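Local atomic coordinates of type I modular polyketide synthase (Streptomyces albus subsp. albus, PDB entry 6IYT), a protein that probably loads an ethylmalonyl extender unit from coenzyme A for polyketide chain extension, as the acyltransferase domain of a salinomycin synthase module. Residues V209-I217 against Y365-F376; R265-L276 against G291-E302. All blocks are in the same frame, centred on the assembly; numbering follows the deposited sequence.

Interaction 1. Residues V209-I217 against Y365-F376; sequences VVGHSQGEI and YWFENCRRPVSF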
loop_
_atom_site.group_PDB
_atom_site.type_symbol
_atom_site.label_atom_id
_atom_site.label_comp_id
_atom_site.label_asym_id
_atom_site.label_seq_id
_atom_site.Cartn_x
_atom_site.Cartn_y
_atom_site.Cartn_z
ATOM N N VAL A 209 -11.662 4.288 -2.083
ATOM C CA VAL A 209 -10.594 3.328 -2.382
ATOM C C VAL A 209 -10.318 3.293 -3.874
ATOM O O VAL A 209 -11.170 3.673 -4.662
ATOM C CB VAL A 209 -10.940 1.910 -1.931
ATOM C CG1 VAL A 209 -11.141 1.840 -0.423
ATOM C CG2 VAL A 209 -12.171 1.397 -2.679
ATOM N N VAL A 210 -9.057 3.000 -4.229
ATOM C CA VAL A 210 -8.650 2.821 -5.636
ATOM C C VAL A 210 -7.690 1.668 -5.712
ATOM O O VAL A 210 -6.783 1.534 -4.876
ATOM C CB VAL A 210 -7.965 4.056 -6.218
ATOM C CG1 VAL A 210 -7.734 3.883 -7.704
ATOM C CG2 VAL A 210 -8.784 5.287 -5.968
ATOM N N GLY A 211 -7.911 0.801 -6.673
ATOM C CA GLY A 211 -7.050 -0.350 -6.876
ATOM C C GLY A 211 -6.419 -0.348 -8.266
ATOM O O GLY A 211 -6.947 0.263 -9.224
ATOM N N HIS A 212 -5.377 -1.137 -8.414
ATOM C CA HIS A 212 -4.656 -1.258 -9.685
ATOM C C HIS A 212 -4.653 -2.743 -10.083
ATOM O O HIS A 212 -4.198 -3.588 -9.307
ATOM C CB HIS A 212 -3.232 -0.752 -9.494
ATOM C CG HIS A 212 -2.465 -0.623 -10.750
ATOM N ND1 HIS A 212 -1.994 0.594 -11.217
ATOM C CD2 HIS A 212 -2.134 -1.538 -11.683
ATOM C CE1 HIS A 212 -1.289 0.387 -12.323
ATOM N NE2 HIS A 212 -1.337 -0.900 -12.606
ATOM N N SER A 213 -5.307 -3.075 -11.207
ATOM C CA SER A 213 -5.365 -4.472 -11.655
ATOM C C SER A 213 -5.999 -5.346 -10.541
ATOM O O SER A 213 -7.006 -4.982 -10.015
ATOM C CB SER A 213 -3.954 -4.943 -12.003
ATOM O OG SER A 213 -3.988 -6.167 -12.719
ATOM N N GLN A 214 -5.303 -6.419 -10.120
ATOM C CA GLN A 214 -5.784 -7.314 -9.056
ATOM C C GLN A 214 -6.011 -6.567 -7.741
ATOM O O GLN A 214 -6.830 -6.999 -6.894
ATOM C CB GLN A 214 -4.767 -8.467 -8.828
ATOM C CG GLN A 214 -3.450 -7.976 -8.285
ATOM C CD GLN A 214 -2.355 -9.007 -8.281
ATOM O OE1 GLN A 214 -2.039 -9.596 -7.225
ATOM N NE2 GLN A 214 -1.675 -9.146 -9.409
ATOM N N GLY A 215 -5.353 -5.420 -7.581
ATOM C CA GLY A 215 -5.546 -4.590 -6.398
ATOM C C GLY A 215 -6.992 -4.167 -6.188
ATOM O O GLY A 215 -7.390 -3.771 -5.083
ATOM N N GLU A 216 -7.734 -4.040 -7.273
ATOM C CA GLU A 216 -9.133 -3.654 -7.142
ATOM C C GLU A 216 -9.917 -4.688 -6.344
ATOM O O GLU A 216 -10.960 -4.378 -5.804
ATOM C CB GLU A 216 -9.763 -3.435 -8.516
ATOM C CG GLU A 216 -9.334 -2.129 -9.180
ATOM C CD GLU A 216 -10.329 -1.617 -10.221
ATOM O OE1 GLU A 216 -10.507 -0.378 -10.306
ATOM O OE2 GLU A 216 -11.017 -2.440 -10.879
ATOM N N ILE A 217 -9.472 -5.946 -6.360
ATOM C CA ILE A 217 -10.169 -6.991 -5.560
ATOM C C ILE A 217 -9.975 -6.722 -4.042
ATOM O O ILE A 217 -10.941 -6.731 -3.252
ATOM C CB ILE A 217 -9.660 -8.387 -5.903
ATOM C CG1 ILE A 217 -9.821 -8.669 -7.400
ATOM C CG2 ILE A 217 -10.382 -9.420 -5.069
ATOM C CD1 ILE A 217 -8.999 -9.851 -7.894
ATOM N N TYR A 365 -17.354 -7.093 -15.033
ATOM C CA TYR A 365 -16.362 -6.121 -14.510
ATOM C C TYR A 365 -14.999 -6.750 -14.281
ATOM O O TYR A 365 -14.001 -6.177 -14.649
ATOM C CB TYR A 365 -16.842 -5.486 -13.234
ATOM C CG TYR A 365 -15.939 -4.391 -12.774
ATOM C CD1 TYR A 365 -16.052 -3.103 -13.299
ATOM C CD2 TYR A 365 -14.887 -4.658 -11.913
ATOM C CE1 TYR A 365 -15.154 -2.107 -12.951
ATOM C CE2 TYR A 365 -13.948 -3.685 -11.606
ATOM C CZ TYR A 365 -14.158 -2.390 -12.020
ATOM O OH TYR A 365 -13.218 -1.448 -11.751
ATOM N N TRP A 366 -14.958 -7.930 -13.679
ATOM C CA TRP A 366 -13.699 -8.558 -13.380
ATOM C C TRP A 366 -12.983 -9.074 -14.631
ATOM O O TRP A 366 -11.759 -8.998 -14.701
ATOM C CB TRP A 366 -13.848 -9.642 -12.347
ATOM C CG TRP A 366 -14.258 -9.107 -11.018
ATOM C CD1 TRP A 366 -15.471 -9.272 -10.411
ATOM C CD2 TRP A 366 -13.538 -8.157 -10.225
ATOM N NE1 TRP A 366 -15.558 -8.486 -9.301
ATOM C CE2 TRP A 366 -14.406 -7.746 -9.186
ATOM C CE3 TRP A 366 -12.309 -7.514 -10.371
ATOM C CZ2 TRP A 366 -14.041 -6.806 -8.246
ATOM C CZ3 TRP A 366 -11.921 -6.582 -9.402
ATOM C CH2 TRP A 366 -12.773 -6.257 -8.345
ATOM N N PHE A 367 -13.741 -9.337 -15.706
ATOM C CA PHE A 367 -13.115 -9.524 -16.991
ATOM C C PHE A 367 -12.482 -8.225 -17.509
ATOM O O PHE A 367 -11.334 -8.212 -17.891
ATOM C CB PHE A 367 -14.070 -10.055 -18.032
ATOM C CG PHE A 367 -13.453 -10.136 -19.401
ATOM C CD1 PHE A 367 -12.496 -11.094 -19.671
ATOM C CD2 PHE A 367 -13.672 -9.140 -20.323
ATOM C CE1 PHE A 367 -11.820 -11.098 -20.890
ATOM C CE2 PHE A 367 -13.047 -9.166 -21.582
ATOM C CZ PHE A 367 -12.106 -10.143 -21.850
ATOM N N GLU A 368 -13.240 -7.133 -17.508
ATOM C CA GLU A 368 -12.707 -5.851 -17.974
ATOM C C GLU A 368 -11.495 -5.436 -17.141
ATOM O O GLU A 368 -10.510 -4.915 -17.670
ATOM C CB GLU A 368 -13.782 -4.776 -17.898
ATOM C CG GLU A 368 -14.945 -4.973 -18.868
ATOM C CD GLU A 368 -14.523 -4.896 -20.315
ATOM O OE1 GLU A 368 -13.868 -3.883 -20.692
ATOM O OE2 GLU A 368 -14.908 -5.820 -21.099
ATOM N N ASN A 369 -11.554 -5.688 -15.838
ATOM C CA ASN A 369 -10.428 -5.355 -14.952
ATOM C C ASN A 369 -9.116 -6.026 -15.386
ATOM O O ASN A 369 -8.060 -5.395 -15.335
ATOM C CB ASN A 369 -10.778 -5.709 -13.526
ATOM C CG ASN A 369 -9.581 -5.733 -12.613
ATOM O OD1 ASN A 369 -8.907 -6.788 -12.466
ATOM N ND2 ASN A 369 -9.370 -4.655 -11.908
ATOM N N CYS A 370 -9.177 -7.262 -15.892
ATOM C CA CYS A 370 -7.952 -7.919 -16.321
ATOM C C CYS A 370 -7.650 -7.788 -17.803
ATOM O O CYS A 370 -6.529 -8.001 -18.217
ATOM C CB CYS A 370 -7.911 -9.357 -15.885
ATOM S SG CYS A 370 -9.070 -10.455 -16.687
ATOM N N ARG A 371 -8.594 -7.256 -18.563
ATOM C CA ARG A 371 -8.399 -7.049 -20.015
ATOM C C ARG A 371 -7.946 -5.662 -20.366
ATOM O O ARG A 371 -7.081 -5.482 -21.238
ATOM C CB ARG A 371 -9.692 -7.392 -20.775
ATOM C CG ARG A 371 -9.653 -7.043 -22.255
ATOM C CD ARG A 371 -8.639 -7.873 -23.024
ATOM N NE ARG A 371 -8.509 -7.443 -24.431
ATOM C CZ ARG A 371 -7.698 -6.471 -24.871
ATOM N NH1 ARG A 371 -7.608 -6.237 -26.182
ATOM N NH2 ARG A 371 -6.997 -5.712 -24.037
ATOM N N ARG A 372 -8.551 -4.665 -19.761
ATOM C CA ARG A 372 -8.268 -3.278 -20.131
ATOM C C ARG A 372 -6.983 -2.799 -19.493
ATOM O O ARG A 372 -6.707 -3.119 -18.340
ATOM C CB ARG A 372 -9.400 -2.383 -19.720
ATOM C CG ARG A 372 -10.745 -2.815 -20.283
ATOM C CD ARG A 372 -11.057 -2.125 -21.614
ATOM N NE ARG A 372 -10.518 -2.837 -22.767
ATOM C CZ ARG A 372 -11.151 -3.829 -23.405
ATOM N NH1 ARG A 372 -10.616 -4.372 -24.497
ATOM N NH2 ARG A 372 -12.296 -4.292 -22.946
ATOM N N PRO A 373 -6.261 -1.926 -20.189
ATOM C CA PRO A 373 -5.183 -1.143 -19.541
ATOM C C PRO A 373 -5.660 -0.425 -18.301
ATOM O O PRO A 373 -6.813 0.029 -18.231
ATOM C CB PRO A 373 -4.767 -0.128 -20.632
ATOM C CG PRO A 373 -5.910 -0.109 -21.599
ATOM C CD PRO A 373 -6.485 -1.498 -21.581
ATOM N N VAL A 374 -4.793 -0.344 -17.320
ATOM C CA VAL A 374 -5.107 0.305 -16.052
ATOM C C VAL A 374 -4.949 1.819 -16.212
ATOM O O VAL A 374 -3.828 2.334 -16.325
ATOM C CB VAL A 374 -4.183 -0.217 -14.930
ATOM C CG1 VAL A 374 -4.669 0.266 -13.560
ATOM C CG2 VAL A 374 -4.120 -1.737 -14.948
ATOM N N SER A 375 -6.040 2.534 -16.018
ATOM C CA SER A 375 -6.024 3.974 -16.123
ATOM C C SER A 375 -5.796 4.608 -14.769
ATOM O O SER A 375 -6.686 5.212 -14.216
ATOM C CB SER A 375 -7.338 4.475 -16.711
ATOM O OG SER A 375 -7.504 3.978 -18.000
ATOM N N PHE A 376 -4.607 4.458 -14.212
ATOM C CA PHE A 376 -4.414 4.890 -12.823
ATOM C C PHE A 376 -4.134 6.425 -12.753
ATOM O O PHE A 376 -4.787 7.138 -11.986
ATOM C CB PHE A 376 -3.282 4.073 -12.167
ATOM C CG PHE A 376 -2.991 4.460 -10.743
ATOM C CD1 PHE A 376 -3.847 4.073 -9.717
ATOM C CD2 PHE A 376 -1.905 5.235 -10.437
ATOM C CE1 PHE A 376 -3.559 4.410 -8.396
ATOM C CE2 PHE A 376 -1.612 5.582 -9.125
ATOM C CZ PHE A 376 -2.448 5.163 -8.106
#
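Asn369 reaches across from helix 363-371 and spends its amide nitrogen on two acceptors of 209-217. One bond is straight: Asn369 ND2 to Ser213 O, 3.0 Å, with the oxygen lying in the amide plane while the nitrogen stands well above the plane of the carbonyl. Glu216 N takes that same carbonyl from the opposite face. The other is more bent, Asn369 ND2 to Glu216 OE2 at 2.9 Å, and meets the carboxylate from above its plane. With CG anti to the backbone N (chi1 165°), Asn369 sends its amide out to both acceptors, and Arg238 holds its OD1. Glu216 OE2 also accepts from Tyr365 OH at 2.6 Å, on the syn side and close to the plane of the phenol ring. Thr350 N binds Glu216 OE1, so both oxygens of this buried carboxylate are satisfied.

Packing contacts flank these bonds. Ile217 CG1 sits 3.6 Å from Trp366 CZ3, and the edge of the indole comes up to Glu216 O. Toward the strand end, Val374 CG1 stands directly over the centre of the His212 ring, 3.4 Å from its centroid, a CH-pi contact. Phe376 closes in on the same imidazole obliquely, planes 50° apart, and its CE1 reaches Val210 CG1 at 4.3 Å.

The type II' turn from His212 to Gly215, with Ser213 in a backbone conformation of positive phi, joins strand 208-211 to helix 215-223. Ser213 OG is bonded to His320 NE2, and Arg372 O takes His320 ND1. Gly211, Ser213 and Gly215 fit GxSxG, consistent with the nucleophile elbow of malonyl-CoA-type acyltransferases and their Ser-His pair.

Interaction 2. Residues R265-L276 against G291-E302; sequences RIARFNGDAEVL and GQVAALEELVAE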
loop_
_atom_site.group_PDB
_atom_site.type_symbol
_atom_site.label_atom_id
_atom_site.label_comp_id
_atom_site.label_asym_id
_atom_site.label_seq_id
_atom_site.Cartn_x
_atom_site.Cartn_y
_atom_site.Cartn_z
ATOM N N ARG A 265 8.293 3.170 -29.399
ATOM C CA ARG A 265 9.293 2.135 -29.286
ATOM C C ARG A 265 8.745 0.735 -29.475
ATOM O O ARG A 265 9.467 -0.148 -29.859
ATOM C CB ARG A 265 10.007 2.243 -27.936
ATOM C CG ARG A 265 10.757 3.570 -27.751
ATOM C CD ARG A 265 12.105 3.380 -27.087
ATOM N NE ARG A 265 12.761 4.639 -26.639
ATOM C CZ ARG A 265 12.249 5.884 -26.752
ATOM N NH1 ARG A 265 12.956 6.919 -26.327
ATOM N NH2 ARG A 265 11.069 6.110 -27.320
ATOM N N ILE A 266 7.449 0.525 -29.236
ATOM C CA ILE A 266 6.907 -0.847 -29.386
ATOM C C ILE A 266 6.327 -1.144 -30.793
ATOM O O ILE A 266 6.059 -2.285 -31.130
ATOM C CB ILE A 266 5.866 -1.192 -28.303
ATOM C CG1 ILE A 266 4.664 -0.295 -28.401
ATOM C CG2 ILE A 266 6.499 -1.131 -26.915
ATOM C CD1 ILE A 266 3.510 -0.745 -27.521
ATOM N N ALA A 267 6.115 -0.108 -31.589
ATOM C CA ALA A 267 5.478 -0.294 -32.906
ATOM C C ALA A 267 6.188 -1.362 -33.741
ATOM O O ALA A 267 5.551 -2.175 -34.396
ATOM C CB ALA A 267 5.457 1.026 -33.647
ATOM N N ARG A 268 7.514 -1.424 -33.646
ATOM C CA ARG A 268 8.248 -2.326 -34.487
ATOM C C ARG A 268 7.987 -3.775 -34.179
ATOM O O ARG A 268 8.294 -4.633 -34.984
ATOM C CB ARG A 268 9.735 -2.035 -34.444
ATOM C CG ARG A 268 10.431 -2.363 -33.123
ATOM C CD ARG A 268 11.923 -2.117 -33.262
ATOM N NE ARG A 268 12.627 -2.309 -31.999
ATOM C CZ ARG A 268 13.142 -3.456 -31.606
ATOM N NH1 ARG A 268 12.979 -4.542 -32.348
ATOM N NH2 ARG A 268 13.772 -3.527 -30.441
ATOM N N PHE A 269 7.347 -4.052 -33.020
ATOM C CA PHE A 269 7.050 -5.423 -32.630
ATOM C C PHE A 269 5.686 -5.868 -33.127
ATOM O O PHE A 269 5.379 -7.034 -33.074
ATOM C CB PHE A 269 7.099 -5.587 -31.068
ATOM C CG PHE A 269 8.470 -5.417 -30.476
ATOM C CD1 PHE A 269 9.305 -6.502 -30.306
ATOM C CD2 PHE A 269 8.877 -4.190 -29.972
ATOM C CE1 PHE A 269 10.517 -6.368 -29.654
ATOM C CE2 PHE A 269 10.131 -4.029 -29.394
ATOM C CZ PHE A 269 10.963 -5.125 -29.260
ATOM N N ASN A 270 4.857 -4.920 -33.566
ATOM C CA ASN A 270 3.424 -5.138 -33.675
ATOM C C ASN A 270 2.928 -5.052 -35.118
ATOM O O ASN A 270 1.806 -4.611 -35.366
ATOM C CB ASN A 270 2.681 -4.112 -32.821
ATOM C CG ASN A 270 2.946 -4.305 -31.335
ATOM O OD1 ASN A 270 3.205 -5.414 -30.906
ATOM N ND2 ASN A 270 2.763 -3.229 -30.528
ATOM N N GLY A 271 3.822 -5.321 -36.055
ATOM C CA GLY A 271 3.501 -5.192 -37.490
ATOM C C GLY A 271 2.435 -6.165 -37.947
ATOM O O GLY A 271 1.620 -5.837 -38.831
ATOM N N ASP A 272 2.424 -7.361 -37.345
ATOM C CA ASP A 272 1.596 -8.464 -37.809
ATOM C C ASP A 272 0.424 -8.755 -36.851
ATOM O O ASP A 272 -0.637 -9.207 -37.269
ATOM C CB ASP A 272 2.459 -9.718 -37.952
ATOM C CG ASP A 272 1.762 -10.813 -38.716
ATOM O OD1 ASP A 272 0.825 -10.497 -39.494
ATOM O OD2 ASP A 272 2.145 -11.994 -38.547
ATOM N N ALA A 273 0.697 -8.675 -35.567
ATOM C CA ALA A 273 -0.306 -8.938 -34.543
ATOM C C ALA A 273 0.137 -8.193 -33.311
ATOM O O ALA A 273 1.243 -7.647 -33.289
ATOM C CB ALA A 273 -0.399 -10.434 -34.263
ATOM N N GLU A 274 -0.761 -8.013 -32.349
ATOM C CA GLU A 274 -0.371 -7.364 -31.099
ATOM C C GLU A 274 0.631 -8.245 -30.354
ATOM O O GLU A 274 0.302 -9.366 -29.962
ATOM C CB GLU A 274 -1.581 -7.107 -30.225
ATOM C CG GLU A 274 -1.254 -6.361 -28.929
ATOM C CD GLU A 274 -2.461 -6.215 -28.030
ATOM O OE1 GLU A 274 -2.513 -6.893 -26.980
ATOM O OE2 GLU A 274 -3.317 -5.371 -28.343
ATOM N N VAL A 275 1.840 -7.738 -30.139
ATOM C CA VAL A 275 2.864 -8.506 -29.423
ATOM C C VAL A 275 3.150 -7.823 -28.073
ATOM O O VAL A 275 3.273 -8.494 -27.034
ATOM C CB VAL A 275 4.141 -8.646 -30.259
ATOM C CG1 VAL A 275 5.279 -9.224 -29.432
ATOM C CG2 VAL A 275 3.866 -9.518 -31.488
ATOM N N LEU A 276 3.209 -6.496 -28.104
ATOM C CA LEU A 276 3.372 -5.679 -26.930
ATOM C C LEU A 276 2.334 -4.562 -26.951
ATOM O O LEU A 276 1.972 -4.026 -28.027
ATOM C CB LEU A 276 4.772 -5.029 -26.907
ATOM C CG LEU A 276 5.981 -5.948 -26.852
ATOM C CD1 LEU A 276 7.218 -5.096 -26.759
ATOM C CD2 LEU A 276 5.895 -6.889 -25.653
ATOM N N GLY A 291 3.081 -8.140 -22.735
ATOM C CA GLY A 291 3.107 -8.928 -23.936
ATOM C C GLY A 291 4.068 -10.091 -23.858
ATOM O O GLY A 291 4.568 -10.442 -22.781
ATOM N N GLN A 292 4.444 -10.589 -25.026
ATOM C CA GLN A 292 5.261 -11.786 -25.138
ATOM C C GLN A 292 6.595 -11.572 -24.418
ATOM O O GLN A 292 7.170 -10.503 -24.491
ATOM C CB GLN A 292 5.496 -12.064 -26.625
ATOM C CG GLN A 292 6.409 -13.214 -26.905
ATOM C CD GLN A 292 7.141 -13.034 -28.215
ATOM O OE1 GLN A 292 8.226 -12.468 -28.233
ATOM N NE2 GLN A 292 6.418 -13.216 -29.309
ATOM N N VAL A 293 7.079 -12.602 -23.728
ATOM C CA VAL A 293 8.246 -12.449 -22.847
ATOM C C VAL A 293 9.504 -12.042 -23.618
ATOM O O VAL A 293 10.213 -11.128 -23.214
ATOM C CB VAL A 293 8.528 -13.745 -22.064
ATOM C CG1 VAL A 293 9.815 -13.605 -21.240
ATOM C CG2 VAL A 293 7.346 -14.073 -21.171
ATOM N N ALA A 294 9.771 -12.716 -24.727
ATOM C CA ALA A 294 10.995 -12.435 -25.497
ATOM C C ALA A 294 11.027 -10.990 -25.984
ATOM O O ALA A 294 12.031 -10.274 -25.794
ATOM C CB ALA A 294 11.110 -13.391 -26.669
ATOM N N ALA A 295 9.925 -10.545 -26.561
ATOM C CA ALA A 295 9.794 -9.157 -27.028
ATOM C C ALA A 295 9.912 -8.179 -25.861
ATOM O O ALA A 295 10.556 -7.099 -25.957
ATOM C CB ALA A 295 8.467 -8.984 -27.728
ATOM N N LEU A 296 9.282 -8.537 -24.743
ATOM C CA LEU A 296 9.297 -7.677 -23.576
ATOM C C LEU A 296 10.700 -7.508 -23.031
ATOM O O LEU A 296 11.128 -6.388 -22.692
ATOM C CB LEU A 296 8.385 -8.254 -22.501
ATOM C CG LEU A 296 8.019 -7.285 -21.393
ATOM C CD1 LEU A 296 7.154 -6.142 -21.915
ATOM C CD2 LEU A 296 7.298 -8.041 -20.284
ATOM N N GLU A 297 11.419 -8.602 -22.934
ATOM C CA GLU A 297 12.829 -8.562 -22.498
ATOM C C GLU A 297 13.723 -7.785 -23.457
ATOM O O GLU A 297 14.631 -7.074 -23.022
ATOM C CB GLU A 297 13.350 -9.983 -22.292
ATOM C CG GLU A 297 12.663 -10.675 -21.115
ATOM C CD GLU A 297 13.100 -12.125 -20.915
ATOM O OE1 GLU A 297 13.649 -12.725 -21.867
ATOM O OE2 GLU A 297 12.817 -12.686 -19.822
ATOM N N GLU A 298 13.462 -7.912 -24.750
ATOM C CA GLU A 298 14.191 -7.146 -25.762
ATOM C C GLU A 298 13.961 -5.629 -25.585
ATOM O O GLU A 298 14.919 -4.856 -25.546
ATOM C CB GLU A 298 13.804 -7.610 -27.201
ATOM C CG GLU A 298 14.651 -6.949 -28.288
ATOM C CD GLU A 298 14.212 -7.258 -29.717
ATOM O OE1 GLU A 298 14.664 -6.508 -30.624
ATOM O OE2 GLU A 298 13.485 -8.264 -29.947
ATOM N N LEU A 299 12.711 -5.230 -25.369
ATOM C CA LEU A 299 12.373 -3.843 -25.114
ATOM C C LEU A 299 13.049 -3.323 -23.815
ATOM O O LEU A 299 13.561 -2.215 -23.778
ATOM C CB LEU A 299 10.848 -3.677 -25.021
ATOM C CG LEU A 299 10.375 -2.277 -24.659
ATOM C CD1 LEU A 299 10.613 -1.312 -25.816
ATOM C CD2 LEU A 299 8.917 -2.259 -24.222
ATOM N N VAL A 300 13.009 -4.121 -22.754
ATOM C CA VAL A 300 13.591 -3.707 -21.473
ATOM C C VAL A 300 15.105 -3.493 -21.609
ATOM O O VAL A 300 15.627 -2.481 -21.159
ATOM C CB VAL A 300 13.294 -4.733 -20.379
ATOM C CG1 VAL A 300 14.172 -4.489 -19.148
ATOM C CG2 VAL A 300 11.808 -4.669 -20.016
ATOM N N ALA A 301 15.763 -4.382 -22.321
ATOM C CA ALA A 301 17.213 -4.282 -22.519
ATOM C C ALA A 301 17.579 -3.078 -23.392
ATOM O O ALA A 301 18.511 -2.338 -23.079
ATOM C CB ALA A 301 17.736 -5.549 -23.131
ATOM N N GLU A 302 16.803 -2.846 -24.446
ATOM C CA GLU A 302 16.983 -1.643 -25.290
ATOM C C GLU A 302 16.873 -0.375 -24.453
ATOM O O GLU A 302 17.674 0.549 -24.581
ATOM C CB GLU A 302 15.919 -1.621 -26.393
ATOM C CG GLU A 302 16.006 -0.423 -27.328
ATOM C CD GLU A 302 14.939 -0.471 -28.406
ATOM O OE1 GLU A 302 14.976 -1.411 -29.219
ATOM O OE2 GLU A 302 13.960 0.306 -28.314
HETATM O O HOH W 1 12.183 0.008 -30.327
#
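Ala295 CB is touched from three sides by 265-276: Val275 CG1 at 3.6 Å, Phe269 CD1 at 3.7 Å and Leu276 CD2 at 3.9 Å. Farther along helix 293-305, Leu299 CD2 meets Ile266 CG2 at 3.8 Å.

On the exposed side of this patch is a salt-bridge network. Arg268 turns its edge, NH1 and NH2, onto Glu298 OE1, each at 3.1 Å, and NH2 also takes Glu302 OE1 at 2.7 Å. Its CG lies between backbone N and carbonyl carbon (chi1 69°) and the chain then extends to NE, carrying the guanidinium to both glutamates. A water joins Arg268 NE to Glu302 OE2 and Arg265 O. Phe269 CZ lies over the rim of one guanidinium face and limits movement there.

The backbones meet at the hairpin of strands 276-283 and 286-291: Leu276 and Gly291 are an antiparallel non-hydrogen-bonded pair, and Gln292 N donates to Val275 O at 3.1 Å. Gly291 CA makes a CA-H...O contact with Val275 O, also 3.1 Å, at backbone angles that call for glycine.

Behind these contacts, Asn270 OD1 accepts from Val275 N and Leu276 N while ND2 donates to Leu276 O. Gln292, the helix N-cap, accepts from Ala295 N through OE1.

Overall arrangement
Interaction 1 is a buried contact nearer the middle of the chain, whereas interaction 2 is partly buried and lies farther out, its centre about 23 Å from that of interaction 1. Both involve the mixed sheet: 365-376 supplies its short, weakly bonded edge strand 374-375, which runs parallel to strand 276-283, and interaction 2 packs helix 293-305 and the 265-276 loop at the end of that sheet's hairpin 276-283/286-291. Interaction 1 links this edge to the parallel sheet through strand 208-211. The chemistry follows the setting: a buried carboxylate held by neutral donors at the probable active-site turn, against an arginine shared by two glutamates and a water at the surface. The nearest atoms of interactions 1 and 2 are about 5 Å apart.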